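Long-range contacts in MTH169 (Methanobacterium thermoautotrophicum, PDB 1GTD), which is a small alpha/beta protein of the PurS family, found as an assembly of four copies: residues 2-6 / 77-82; 19-24 / 36-40. All coordinates share one frame; numbering follows the deposited sequence.

Contact 1 (2-6 / 77-82)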
ATOM      1  N   LYS B   2     -19.296  21.111   1.863  1.00 34.98           N
ATOM      2  CA  LYS B   2     -19.279  22.129   2.960  1.00 35.27           C
ATOM      3  C   LYS B   2     -17.889  22.180   3.603  1.00 34.86           C
ATOM      4  O   LYS B   2     -17.264  23.238   3.655  1.00 34.99           O
ATOM      5  CB  LYS B   2     -20.332  21.784   4.023  1.00 34.89           C
ATOM      6  CG  LYS B   2     -20.811  22.961   4.866  1.00 36.06           C
ATOM      7  CD  LYS B   2     -21.579  22.459   6.096  1.00 37.36           C
ATOM      8  CE  LYS B   2     -22.199  23.592   6.918  1.00 36.53           C
ATOM      9  NZ  LYS B   2     -23.479  24.083   6.336  1.00 36.68           N
ATOM     10  N   PHE B   3     -17.406  21.036   4.084  1.00 34.56           N
ATOM     11  CA  PHE B   3     -16.091  20.968   4.719  1.00 34.95           C
ATOM     12  C   PHE B   3     -15.090  20.114   3.962  1.00 34.45           C
ATOM     13  O   PHE B   3     -15.348  18.952   3.662  1.00 35.08           O
ATOM     14  CB  PHE B   3     -16.196  20.429   6.151  1.00 34.67           C
ATOM     15  CG  PHE B   3     -16.828  21.385   7.116  1.00 34.95           C
ATOM     16  CD1 PHE B   3     -18.204  21.391   7.310  1.00 35.22           C
ATOM     17  CD2 PHE B   3     -16.044  22.296   7.822  1.00 34.96           C
ATOM     18  CE1 PHE B   3     -18.791  22.290   8.196  1.00 35.60           C
ATOM     19  CE2 PHE B   3     -16.625  23.199   8.711  1.00 35.39           C
ATOM     20  CZ  PHE B   3     -17.999  23.197   8.899  1.00 35.03           C
HETATM   21  N   MSE B   4     -13.937  20.700   3.677  1.00 35.75           N
HETATM   22  CA  MSE B   4     -12.863  20.016   2.973  1.00 37.47           C
HETATM   23  C   MSE B   4     -11.891  19.481   4.034  1.00 33.94           C
HETATM   24  O   MSE B   4     -11.225  20.254   4.731  1.00 31.27           O
HETATM   25  CB  MSE B   4     -12.178  21.011   2.045  1.00 45.46           C
HETATM   26  CG  MSE B   4     -11.277  20.403   1.007  1.00 57.14           C
HETATM   27 SE   MSE B   4     -11.175  21.510  -0.606  1.00 78.34          SE
HETATM   28  CE  MSE B   4      -9.763  22.746  -0.052  1.00 69.96           C
ATOM     29  N   VAL B   5     -11.819  18.158   4.159  1.00 29.67           N
ATOM     30  CA  VAL B   5     -10.965  17.527   5.160  1.00 26.34           C
ATOM     31  C   VAL B   5      -9.701  16.885   4.599  1.00 25.89           C
ATOM     32  O   VAL B   5      -9.725  16.281   3.531  1.00 25.31           O
ATOM     33  CB  VAL B   5     -11.743  16.429   5.931  1.00 25.19           C
ATOM     34  CG1 VAL B   5     -10.924  15.932   7.119  1.00 22.92           C
ATOM     35  CG2 VAL B   5     -13.098  16.960   6.375  1.00 22.37           C
ATOM     36  N   GLU B   6      -8.596  17.025   5.327  1.00 25.32           N
ATOM     37  CA  GLU B   6      -7.334  16.410   4.923  1.00 24.60           C
ATOM     38  C   GLU B   6      -6.654  15.759   6.122  1.00 22.67           C
ATOM     39  O   GLU B   6      -6.333  16.433   7.106  1.00 21.66           O
ATOM     40  CB  GLU B   6      -6.368  17.423   4.313  1.00 25.90           C
ATOM     41  CG  GLU B   6      -5.018  16.778   3.974  1.00 28.80           C
ATOM     42  CD  GLU B   6      -4.011  17.739   3.371  1.00 31.29           C
ATOM     43  OE1 GLU B   6      -3.709  18.773   4.011  1.00 35.19           O
ATOM     44  OE2 GLU B   6      -3.508  17.453   2.261  1.00 31.53           O
ATOM     45  N   VAL B  77      -4.784  16.623  10.981  1.00 27.28           N
ATOM     46  CA  VAL B  77      -6.107  16.813  10.424  1.00 26.26           C
ATOM     47  C   VAL B  77      -6.310  18.299  10.190  1.00 26.77           C
ATOM     48  O   VAL B  77      -6.145  19.113  11.106  1.00 27.09           O
ATOM     49  CB  VAL B  77      -7.207  16.288  11.363  1.00 25.39           C
ATOM     50  CG1 VAL B  77      -8.578  16.535  10.735  1.00 24.48           C
ATOM     51  CG2 VAL B  77      -7.014  14.803  11.609  1.00 24.21           C
ATOM     52  N   SER B  78      -6.630  18.653   8.949  1.00 25.87           N
ATOM     53  CA  SER B  78      -6.880  20.042   8.595  1.00 25.41           C
ATOM     54  C   SER B  78      -8.285  20.112   8.022  1.00 24.64           C
ATOM     55  O   SER B  78      -8.662  19.309   7.173  1.00 25.09           O
ATOM     56  CB  SER B  78      -5.861  20.539   7.560  1.00 25.84           C
ATOM     57  OG  SER B  78      -6.038  19.898   6.307  1.00 27.80           O
ATOM     58  N   ILE B  79      -9.068  21.067   8.502  1.00 25.15           N
ATOM     59  CA  ILE B  79     -10.431  21.220   8.027  1.00 25.89           C
ATOM     60  C   ILE B  79     -10.603  22.624   7.459  1.00 26.96           C
ATOM     61  O   ILE B  79     -10.425  23.617   8.153  1.00 26.07           O
ATOM     62  CB  ILE B  79     -11.432  20.952   9.175  1.00 25.07           C
ATOM     63  CG1 ILE B  79     -11.071  19.623   9.846  1.00 24.34           C
ATOM     64  CG2 ILE B  79     -12.850  20.879   8.636  1.00 23.68           C
ATOM     65  CD1 ILE B  79     -11.747  19.387  11.163  1.00 23.24           C
ATOM     66  N   ASN B  80     -10.921  22.685   6.174  1.00 29.71           N
ATOM     67  CA  ASN B  80     -11.113  23.943   5.480  1.00 34.62           C
ATOM     68  C   ASN B  80     -12.593  24.068   5.112  1.00 36.86           C
ATOM     69  O   ASN B  80     -13.157  23.170   4.489  1.00 36.33           O
ATOM     70  CB  ASN B  80     -10.257  23.954   4.206  1.00 37.10           C
ATOM     71  CG  ASN B  80      -8.819  23.489   4.453  1.00 40.68           C
ATOM     72  OD1 ASN B  80      -8.008  24.227   5.014  1.00 44.14           O
ATOM     73  ND2 ASN B  80      -8.504  22.255   4.041  1.00 40.79           N
ATOM     74  N   GLU B  81     -13.226  25.167   5.502  1.00 40.48           N
ATOM     75  CA  GLU B  81     -14.636  25.374   5.180  1.00 45.37           C
ATOM     76  C   GLU B  81     -14.792  25.852   3.737  1.00 47.96           C
ATOM     77  O   GLU B  81     -14.168  26.826   3.332  1.00 48.01           O
ATOM     78  CB  GLU B  81     -15.257  26.391   6.140  1.00 45.80           C
ATOM     79  CG  GLU B  81     -15.296  25.901   7.582  1.00 48.54           C
ATOM     80  CD  GLU B  81     -16.026  26.841   8.530  1.00 50.04           C
ATOM     81  OE1 GLU B  81     -17.153  27.278   8.191  1.00 50.95           O
ATOM     82  OE2 GLU B  81     -15.479  27.125   9.622  1.00 49.79           O
HETATM   83  N   MSE B  82     -15.617  25.150   2.964  1.00 52.29           N
HETATM   84  CA  MSE B  82     -15.849  25.490   1.566  1.00 55.99           C
HETATM   85  C   MSE B  82     -17.089  26.358   1.416  1.00 56.33           C
HETATM   86  O   MSE B  82     -17.834  26.553   2.373  1.00 56.86           O
HETATM   87  CB  MSE B  82     -16.011  24.214   0.742  1.00 60.15           C
HETATM   88  CG  MSE B  82     -14.747  23.372   0.663  1.00 66.41           C
HETATM   89 SE   MSE B  82     -15.069  21.561   0.005  1.00 77.36          SE
HETATM   90  CE  MSE B  82     -15.089  21.927  -1.903  1.00 72.71           C
TER
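Phe3 and Ile79 meet between two antiparallel strands, ring carbon CD2 of Phe3 lying 3.6 Å from the branch methyl CG2 of Ile79. With CG of Phe3 anti to its carbonyl carbon (chi1 -71°), the ring leans back over the partner strand. There Glu81 runs alongside in the same direction, its methylene CG near ring atom CE2 and its carboxylate plane turned 37° from the ring. On the face shared by Met4 and Glu6, the two selenomethionines cross at about a right angle, CB of Met4 standing 3.6 Å from SE of Met82, although Met82 is poorly ordered. Ser78 OG of the same face makes a weak 3.5 Å hydrogen bond to Glu6 OE1. Between the two faces runs the backbone ladder: Met4 N to Asn80 O (2.7 Å) and Asn80 N to Met4 O (2.8 Å) define one hydrogen-bonded pair, Glu6 with Ser78 the next, while Phe3–Glu81 and Val5–Ile79 are non-hydrogen-bonded pairs. Strand 3-11 is the middle strand of the chain's three-stranded antiparallel sheet: Val5 also makes backbone hydrogen bonds with Phe45 in strand 37-47. Val5 and Val77 pack on Val59 of helix 59-67, and Leu52 reaches Phe3 and Ile79.

Contact 2 (19-24 / 36-40)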
ATOM      1  N   GLU B  19       8.017   0.367   3.308  1.00 28.44           N
ATOM      2  CA  GLU B  19       7.984   1.061   2.025  1.00 27.49           C
ATOM      3  C   GLU B  19       9.182   1.985   1.906  1.00 26.01           C
ATOM      4  O   GLU B  19       9.927   1.930   0.927  1.00 26.61           O
ATOM      5  CB  GLU B  19       6.681   1.860   1.897  1.00 29.75           C
ATOM      6  CG  GLU B  19       6.498   2.579   0.555  1.00 34.68           C
ATOM      7  CD  GLU B  19       5.255   3.484   0.499  1.00 36.77           C
ATOM      8  OE1 GLU B  19       5.118   4.238  -0.498  1.00 37.90           O
ATOM      9  OE2 GLU B  19       4.421   3.446   1.439  1.00 36.85           O
ATOM     10  N   ALA B  20       9.367   2.830   2.914  1.00 24.36           N
ATOM     11  CA  ALA B  20      10.477   3.774   2.937  1.00 23.16           C
ATOM     12  C   ALA B  20      11.818   3.055   2.761  1.00 23.87           C
ATOM     13  O   ALA B  20      12.648   3.455   1.939  1.00 23.58           O
ATOM     14  CB  ALA B  20      10.468   4.539   4.247  1.00 21.73           C
ATOM     15  N   ALA B  21      12.027   1.996   3.536  1.00 22.79           N
ATOM     16  CA  ALA B  21      13.269   1.239   3.455  1.00 23.09           C
ATOM     17  C   ALA B  21      13.425   0.621   2.066  1.00 22.40           C
ATOM     18  O   ALA B  21      14.518   0.594   1.501  1.00 21.89           O
ATOM     19  CB  ALA B  21      13.287   0.149   4.525  1.00 22.60           C
ATOM     20  N   THR B  22      12.324   0.128   1.519  1.00 21.69           N
ATOM     21  CA  THR B  22      12.356  -0.490   0.202  1.00 23.60           C
ATOM     22  C   THR B  22      12.738   0.513  -0.896  1.00 23.82           C
ATOM     23  O   THR B  22      13.586   0.239  -1.749  1.00 24.33           O
ATOM     24  CB  THR B  22      10.996  -1.132  -0.105  1.00 23.19           C
ATOM     25  OG1 THR B  22      10.774  -2.207   0.816  1.00 22.14           O
ATOM     26  CG2 THR B  22      10.958  -1.665  -1.518  1.00 24.31           C
ATOM     27  N   ILE B  23      12.123   1.685  -0.860  1.00 23.67           N
ATOM     28  CA  ILE B  23      12.409   2.723  -1.835  1.00 21.79           C
ATOM     29  C   ILE B  23      13.881   3.124  -1.785  1.00 23.01           C
ATOM     30  O   ILE B  23      14.569   3.144  -2.805  1.00 25.05           O
ATOM     31  CB  ILE B  23      11.566   3.967  -1.557  1.00 20.49           C
ATOM     32  CG1 ILE B  23      10.092   3.685  -1.854  1.00 20.47           C
ATOM     33  CG2 ILE B  23      12.071   5.122  -2.374  1.00 22.05           C
ATOM     34  CD1 ILE B  23       9.172   4.846  -1.515  1.00 17.79           C
ATOM     35  N   GLU B  24      14.362   3.442  -0.591  1.00 23.84           N
ATOM     36  CA  GLU B  24      15.742   3.870  -0.411  1.00 24.25           C
ATOM     37  C   GLU B  24      16.743   2.875  -0.968  1.00 23.71           C
ATOM     38  O   GLU B  24      17.652   3.252  -1.707  1.00 25.36           O
ATOM     39  CB  GLU B  24      16.025   4.108   1.074  1.00 26.91           C
ATOM     40  CG  GLU B  24      17.390   4.699   1.345  1.00 30.56           C
ATOM     41  CD  GLU B  24      17.531   5.219   2.766  1.00 34.41           C
ATOM     42  OE1 GLU B  24      16.721   6.085   3.171  1.00 36.57           O
ATOM     43  OE2 GLU B  24      18.457   4.767   3.476  1.00 35.54           O
ATOM     44  N   ASP B  36      17.357   9.257   4.954  1.00 28.52           N
ATOM     45  CA  ASP B  36      16.165   9.597   5.706  1.00 28.66           C
ATOM     46  C   ASP B  36      14.870   9.489   4.926  1.00 28.50           C
ATOM     47  O   ASP B  36      13.940  10.260   5.169  1.00 27.72           O
ATOM     48  CB  ASP B  36      16.298  11.011   6.259  1.00 30.09           C
ATOM     49  CG  ASP B  36      17.478  11.152   7.181  1.00 30.74           C
ATOM     50  OD1 ASP B  36      17.630  10.268   8.053  1.00 32.58           O
ATOM     51  OD2 ASP B  36      18.244  12.132   7.039  1.00 30.19           O
ATOM     52  N   THR B  37      14.802   8.534   4.000  1.00 28.70           N
ATOM     53  CA  THR B  37      13.588   8.363   3.221  1.00 29.32           C
ATOM     54  C   THR B  37      12.434   8.283   4.214  1.00 30.51           C
ATOM     55  O   THR B  37      12.603   7.780   5.326  1.00 29.81           O
ATOM     56  CB  THR B  37      13.624   7.079   2.363  1.00 29.13           C
ATOM     57  OG1 THR B  37      14.748   7.116   1.474  1.00 28.99           O
ATOM     58  CG2 THR B  37      12.351   6.973   1.531  1.00 27.32           C
ATOM     59  N   ASP B  38      11.271   8.788   3.810  1.00 31.65           N
ATOM     60  CA  ASP B  38      10.091   8.800   4.663  1.00 31.84           C
ATOM     61  C   ASP B  38       8.842   8.772   3.777  1.00 32.20           C
ATOM     62  O   ASP B  38       8.877   9.221   2.622  1.00 32.27           O
ATOM     63  CB  ASP B  38      10.116  10.073   5.506  1.00 34.07           C
ATOM     64  CG  ASP B  38       9.498   9.890   6.869  1.00 36.84           C
ATOM     65  OD1 ASP B  38       9.498  10.877   7.647  1.00 38.41           O
ATOM     66  OD2 ASP B  38       9.017   8.770   7.164  1.00 38.30           O
ATOM     67  N   THR B  39       7.742   8.262   4.321  1.00 30.30           N
ATOM     68  CA  THR B  39       6.486   8.155   3.576  1.00 29.25           C
ATOM     69  C   THR B  39       5.297   8.689   4.377  1.00 28.46           C
ATOM     70  O   THR B  39       5.164   8.413   5.571  1.00 28.55           O
ATOM     71  CB  THR B  39       6.213   6.664   3.198  1.00 29.86           C
ATOM     72  OG1 THR B  39       6.686   6.400   1.869  1.00 29.28           O
ATOM     73  CG2 THR B  39       4.731   6.324   3.319  1.00 31.29           C
ATOM     74  N   THR B  40       4.435   9.452   3.715  1.00 26.39           N
ATOM     75  CA  THR B  40       3.255  10.003   4.363  1.00 24.04           C
ATOM     76  C   THR B  40       2.054   9.657   3.507  1.00 24.46           C
ATOM     77  O   THR B  40       2.132   9.669   2.272  1.00 25.17           O
ATOM     78  CB  THR B  40       3.328  11.534   4.480  1.00 24.68           C
ATOM     79  OG1 THR B  40       4.541  11.914   5.144  1.00 25.78           O
ATOM     80  CG2 THR B  40       2.142  12.053   5.275  1.00 24.98           C
TER
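Glu24 reaches from helix 18-30 to Thr37 and grips it through a single oxygen. Glu24 OE1 accepts from Thr37 OG1 at 2.8 Å, through its anti lone pair, and from Thr37 N at 3.2 Å, met nearly along the C-O axis. The glutamate leaves the helix with CG anti to the backbone N (chi1 -174°) and stays extended as far as its carboxylate, passing the threonine in the opposite direction. On Thr37, OG1 stands beside its own backbone N (chi1 -59°), which sets hydroxyl and amide to converge on one acceptor. The same rotation brings methyl CG2 up against the helix, where it lies 3.6 Å from Ala20 O and 4.3 Å from Ile23 CG2. Five residues earlier than Glu24, Glu19 is also extended and crosses Thr39 at about a right angle, its OE2 lying 3.5 Å from Thr39 CG2. Between these two glutamates, Ala20 CB sits over the strand backbone, 4.3 Å from Asp38 CA. Asp38, Thr39 and Thr40 pair in an antiparallel ladder with a strand of the second subunit, whose Leu67 packs on Ile23. Chemically, the helix is held by a polar grip beside loose contacts of methyl groups; the two donors would help keep the Glu24 carboxylate charged, while the like charge of Asp36, 6.5 Å from Glu24 OE1 to Asp36 OD1, would probably oppose this slightly.

From the N terminus, the chain enters contact 1 at once in strand 3-11, then runs into helix 18-30, the first half of contact 2. After the turn and the short strand 34-35, strand 37-47 returns to meet that helix, closing a small loop of 11 residues. The chain then passes through helix 59-67 and reaches strand 73-81 near its C terminus, where contact 1 closes a loop of 70 residues with contact 2 nested inside it. The centres lie 28 Å apart, on opposite sides of the chain's centre, and the contacts do not touch. The sheet joins them: contact 1 ties its middle strand to one neighbour, contact 2 seats a helix against the other, which is outermost only within this chain.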